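Acetylornithine aminotransferase (Aquifex aeolicus, PDB 2EH6) catalyses the pyridoxal-phosphate-dependent transfer of an amino group from N(2)-acetyl-L-ornithine to 2-oxoglutarate in arginine biosynthesis, working as a homodimer. Local coordinates at residues 304-307 against 313-316; 339-344 against 365-370. All coordinates share one frame; numbering follows the deposited sequence.

Of the four elements involved, helix 275-308 comes first along the chain, and interaction 1 closes a short loop where the chain reverses after it, bringing its last turn against strand 313-317, an outermost strand of the seven-stranded mixed sheet. Interaction 2 begins only after that loop is shut: strand 341-346, on the same sheet, is met by helix 361-374 across a loop of about 20 residues. The two loops therefore run in series, without nesting or crossing. Their centres lie about 15 Å apart, and Ile368 joins them, its CD1 packing 3.7 Å from Lys305 CB. Two helices are thus laid side by side against one sheet, away from the cofactor site.

Interaction 1 of 2, residues 304-307 against 313-316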
loop_
_atom_site.group_PDB
_atom_site.type_symbol
_atom_site.label_atom_id
_atom_site.label_comp_id
_atom_site.label_asym_id
_atom_site.label_seq_id
_atom_site.Cartn_x
_atom_site.Cartn_y
_atom_site.Cartn_z
ATOM N N GLU A 304 35.172 -4.318 -3.279
ATOM C CA GLU A 304 36.543 -4.467 -3.749
ATOM C C GLU A 304 36.676 -5.525 -4.840
ATOM O O GLU A 304 37.401 -5.327 -5.816
ATOM C CB GLU A 304 37.476 -4.800 -2.583
ATOM C CG GLU A 304 37.684 -3.632 -1.632
ATOM C CD GLU A 304 38.084 -2.355 -2.362
ATOM O OE1 GLU A 304 39.122 -2.361 -3.063
ATOM O OE2 GLU A 304 37.353 -1.346 -2.237
ATOM N N LYS A 305 35.979 -6.646 -4.676
ATOM C CA LYS A 305 36.027 -7.716 -5.668
ATOM C C LYS A 305 35.420 -7.237 -6.984
ATOM O O LYS A 305 35.894 -7.595 -8.062
ATOM C CB LYS A 305 35.272 -8.949 -5.162
ATOM C CG LYS A 305 35.867 -9.571 -3.909
ATOM C CD LYS A 305 37.324 -9.962 -4.129
ATOM C CE LYS A 305 37.948 -10.512 -2.862
ATOM N NZ LYS A 305 39.351 -10.967 -3.075
ATOM N N LEU A 306 34.367 -6.431 -6.892
ATOM C CA LEU A 306 33.720 -5.898 -8.083
ATOM C C LEU A 306 34.701 -5.007 -8.829
ATOM O O LEU A 306 34.773 -5.042 -10.058
ATOM C CB LEU A 306 32.469 -5.102 -7.702
ATOM C CG LEU A 306 31.262 -5.926 -7.242
ATOM C CD1 LEU A 306 30.133 -5.000 -6.822
ATOM C CD2 LEU A 306 30.805 -6.838 -8.375
ATOM N N LYS A 307 35.457 -4.205 -8.084
ATOM C CA LYS A 307 36.451 -3.325 -8.692
ATOM C C LYS A 307 37.523 -4.169 -9.374
ATOM O O LYS A 307 38.022 -3.818 -10.444
ATOM C CB LYS A 307 37.108 -2.439 -7.630
ATOM C CG LYS A 307 36.225 -1.328 -7.088
ATOM C CD LYS A 307 36.916 -0.595 -5.942
ATOM C CE LYS A 307 36.060 0.554 -5.424
ATOM N NZ LYS A 307 36.609 1.149 -4.172
ATOM N N LYS A 313 32.767 0.957 -13.576
ATOM C CA LYS A 313 32.787 1.805 -12.390
ATOM C C LYS A 313 31.894 1.209 -11.297
ATOM O O LYS A 313 30.706 0.972 -11.518
ATOM C CB LYS A 313 32.285 3.202 -12.757
ATOM C CG LYS A 313 32.347 4.207 -11.628
ATOM C CD LYS A 313 31.600 5.479 -11.999
ATOM C CE LYS A 313 31.761 6.533 -10.917
ATOM N NZ LYS A 313 31.459 5.977 -9.564
ATOM N N VAL A 314 32.466 0.973 -10.122
ATOM C CA VAL A 314 31.716 0.406 -9.009
ATOM C C VAL A 314 31.125 1.532 -8.169
ATOM O O VAL A 314 31.828 2.460 -7.771
ATOM C CB VAL A 314 32.620 -0.476 -8.132
ATOM C CG1 VAL A 314 31.810 -1.127 -7.026
ATOM C CG2 VAL A 314 33.298 -1.526 -8.995
ATOM N N LYS A 315 29.827 1.440 -7.903
ATOM C CA LYS A 315 29.118 2.467 -7.147
ATOM C C LYS A 315 28.392 1.861 -5.959
ATOM O O LYS A 315 28.199 0.645 -5.892
ATOM C CB LYS A 315 28.102 3.151 -8.062
ATOM C CG LYS A 315 28.679 3.581 -9.410
ATOM C CD LYS A 315 27.594 3.848 -10.448
ATOM C CE LYS A 315 26.741 5.053 -10.096
ATOM N NZ LYS A 315 25.745 5.345 -11.168
ATOM N N GLY A 316 27.996 2.709 -5.018
ATOM C CA GLY A 316 27.266 2.220 -3.865
ATOM C C GLY A 316 28.017 2.181 -2.551
ATOM O O GLY A 316 29.194 2.529 -2.470
#
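Val314 overlaps the helix backbone with its CG2 methyl, which sits over the junction of Leu306 and Lys307. This is the helix-to-strand turn in the C-terminal part of the fold-type I architecture shared by class-III aminotransferases: the chain reverses after helix 275-308, bringing its last turn against strand 313-317, at the edge of the mixed sheet. The CA atoms of Lys307 and Val314 approach to 6.0 Å, and Val314 is the strand residue that makes the contact. Its CG2 lies anti to its own carbonyl carbon, and this rotation aims the methyl at the helix, where it meets Leu306 C at 3.8 Å and Leu306 CB at 3.9 Å. Val314 CG1 is only slightly farther off, 4.1 Å from Leu306 CB, so both methyls of the valine face the root of the leucine from the strand side. Beyond that root, Leu306 is buried between strand 320-324 and helix 361-374, touching Leu321, Ile368 and Leu371, while Val314 also packs on Leu323.

Lys307 forms the outer, exposed border. Its extended chain crosses Val314 at about a right angle, and Lys307 CG and Val314 CG2 are 3.5 Å apart, tighter than usual for two carbons. The chain then runs back along its own helix to Glu304, one turn earlier, where Lys307 NZ forms a salt bridge with Glu304 OE2 at 3.2 Å, hydrogen-bonding on its syn side, 22° out of the carboxylate plane.

Interaction 2 of 2, residues 339-344 against 365-370; sequences KGLLIN and DRAISV
Leu341 spreads its two methyls over one face of helix 361-374, CD1 against Ala367 and CD2 against Val370. The contact belongs to helix-on-sheet packing in the fold-type I architecture of this aminotransferase family, with strand 341-346 in the interior of the mixed sheet and this C-terminal helix lying over it. The tight part is here. Leu341 CG stands anti to the backbone N (chi1 176°), which swings the fork toward the helix: CD1 comes 3.9 Å from Ala367 CB, and CD2 lies 3.8 Å from Val370 CG1. The same CD2 is 3.9 Å from the backbone O of Ala367, and the CA atoms of Leu341 and Ala367 are 6.7 Å apart, consistent with the small side chain of Ala367 at this point. The side chains of Leu341 and Val370 lie alongside each other, pointing in contrary directions. Phe33 packs on both Leu341 and Ala367, and Leu31 of the neighbouring strand 29-32 also touches Leu341, adding to the apolar surroundings of the buried Leu341 and Ala367.

Toward solvent the fit is looser. Lys339 offers only the base of its side chain, and the rest of this exposed chain lies farther from the helix. Lys339 is the first residue to leave the helical conformation of 330-338, and Gly340, with positive phi, is the C-prime residue of a Schellman motif in which Leu341 N hydrogen-bonds to Ala336 O and Gly340 N to Leu337 O. That turn sets Lys339 and Leu341 beside one valine methyl: Val370 CG1 lies 4.0 Å from Lys339 CB and equally 4.0 Å from Leu341 CB.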
loop_
_atom_site.group_PDB
_atom_site.type_symbol
_atom_site.label_atom_id
_atom_site.label_comp_id
_atom_site.label_asym_id
_atom_site.label_seq_id
_atom_site.Cartn_x
_atom_site.Cartn_y
_atom_site.Cartn_z
ATOM N N LYS A 339 23.251 -19.189 -15.131
ATOM C CA LYS A 339 24.311 -19.749 -14.303
ATOM C C LYS A 339 23.973 -19.797 -12.814
ATOM O O LYS A 339 24.864 -19.922 -11.977
ATOM C CB LYS A 339 25.615 -18.976 -14.510
ATOM C CG LYS A 339 26.095 -18.966 -15.954
ATOM C CD LYS A 339 27.612 -18.959 -16.043
ATOM C CE LYS A 339 28.073 -19.073 -17.489
ATOM N NZ LYS A 339 29.450 -19.633 -17.585
ATOM N N GLY A 340 22.689 -19.698 -12.490
ATOM C CA GLY A 340 22.270 -19.763 -11.099
ATOM C C GLY A 340 22.533 -18.535 -10.242
ATOM O O GLY A 340 22.724 -18.653 -9.028
ATOM N N LEU A 341 22.552 -17.359 -10.862
ATOM C CA LEU A 341 22.776 -16.116 -10.122
ATOM C C LEU A 341 21.754 -15.064 -10.518
ATOM O O LEU A 341 21.581 -14.767 -11.703
ATOM C CB LEU A 341 24.181 -15.556 -10.380
ATOM C CG LEU A 341 24.435 -14.200 -9.697
ATOM C CD1 LEU A 341 24.489 -14.401 -8.187
ATOM C CD2 LEU A 341 25.733 -13.582 -10.196
ATOM N N LEU A 342 21.082 -14.502 -9.518
ATOM C CA LEU A 342 20.085 -13.467 -9.748
ATOM C C LEU A 342 20.686 -12.087 -9.520
ATOM O O LEU A 342 21.073 -11.746 -8.393
ATOM C CB LEU A 342 18.894 -13.640 -8.803
ATOM C CG LEU A 342 18.140 -14.970 -8.790
ATOM C CD1 LEU A 342 17.008 -14.890 -7.769
ATOM C CD2 LEU A 342 17.593 -15.269 -10.175
ATOM N N ILE A 343 20.776 -11.305 -10.591
ATOM C CA ILE A 343 21.284 -9.944 -10.507
ATOM C C ILE A 343 20.243 -9.052 -11.182
ATOM O O ILE A 343 19.312 -9.550 -11.823
ATOM C CB ILE A 343 22.664 -9.781 -11.204
ATOM C CG1 ILE A 343 22.591 -10.256 -12.660
ATOM C CG2 ILE A 343 23.725 -10.560 -10.444
ATOM C CD1 ILE A 343 23.915 -10.144 -13.401
ATOM N N ASN A 344 20.394 -7.741 -11.035
ATOM C CA ASN A 344 19.442 -6.801 -11.613
ATOM C C ASN A 344 20.107 -5.754 -12.502
ATOM O O ASN A 344 21.256 -5.378 -12.289
ATOM C CB ASN A 344 18.656 -6.122 -10.488
ATOM C CG ASN A 344 17.678 -5.084 -10.997
ATOM O OD1 ASN A 344 17.923 -3.881 -10.893
ATOM N ND2 ASN A 344 16.562 -5.543 -11.553
ATOM N N ASP A 365 31.983 -14.595 -3.130
ATOM C CA ASP A 365 32.935 -15.194 -4.062
ATOM C C ASP A 365 32.220 -15.937 -5.179
ATOM O O ASP A 365 32.610 -15.855 -6.344
ATOM C CB ASP A 365 33.880 -16.154 -3.331
ATOM C CG ASP A 365 34.789 -15.441 -2.354
ATOM O OD1 ASP A 365 35.110 -14.259 -2.603
ATOM O OD2 ASP A 365 35.190 -16.062 -1.345
ATOM N N ARG A 366 31.170 -16.660 -4.810
ATOM C CA ARG A 366 30.375 -17.419 -5.764
ATOM C C ARG A 366 29.829 -16.486 -6.837
ATOM O O ARG A 366 29.949 -16.759 -8.034
ATOM C CB ARG A 366 29.213 -18.099 -5.038
ATOM C CG ARG A 366 29.638 -19.055 -3.936
ATOM C CD ARG A 366 29.958 -20.424 -4.496
ATOM N NE ARG A 366 28.776 -21.034 -5.101
ATOM C CZ ARG A 366 28.768 -22.211 -5.719
ATOM N NH1 ARG A 366 29.885 -22.922 -5.821
ATOM N NH2 ARG A 366 27.639 -22.680 -6.236
ATOM N N ALA A 367 29.227 -15.382 -6.403
ATOM C CA ALA A 367 28.657 -14.408 -7.327
ATOM C C ALA A 367 29.739 -13.768 -8.195
ATOM O O ALA A 367 29.553 -13.582 -9.398
ATOM C CB ALA A 367 27.903 -13.333 -6.555
ATOM N N ILE A 368 30.867 -13.427 -7.579
ATOM C CA ILE A 368 31.966 -12.816 -8.314
ATOM C C ILE A 368 32.457 -13.743 -9.426
ATOM O O ILE A 368 32.712 -13.297 -10.539
ATOM C CB ILE A 368 33.140 -12.475 -7.373
ATOM C CG1 ILE A 368 32.732 -11.338 -6.431
ATOM C CG2 ILE A 368 34.374 -12.096 -8.185
ATOM C CD1 ILE A 368 32.360 -10.037 -7.141
ATOM N N SER A 369 32.578 -15.030 -9.124
ATOM C CA SER A 369 33.035 -15.999 -10.112
ATOM C C SER A 369 32.127 -15.976 -11.342
ATOM O O SER A 369 32.601 -15.927 -12.479
ATOM C CB SER A 369 33.055 -17.403 -9.500
ATOM O OG SER A 369 33.631 -18.341 -10.394
ATOM N N VAL A 370 30.819 -16.010 -11.112
ATOM C CA VAL A 370 29.852 -15.984 -12.203
ATOM C C VAL A 370 30.000 -14.702 -13.016
ATOM O O VAL A 370 29.951 -14.722 -14.247
ATOM C CB VAL A 370 28.411 -16.072 -11.670
ATOM C CG1 VAL A 370 27.420 -15.801 -12.792
ATOM C CG2 VAL A 370 28.168 -17.451 -11.070
#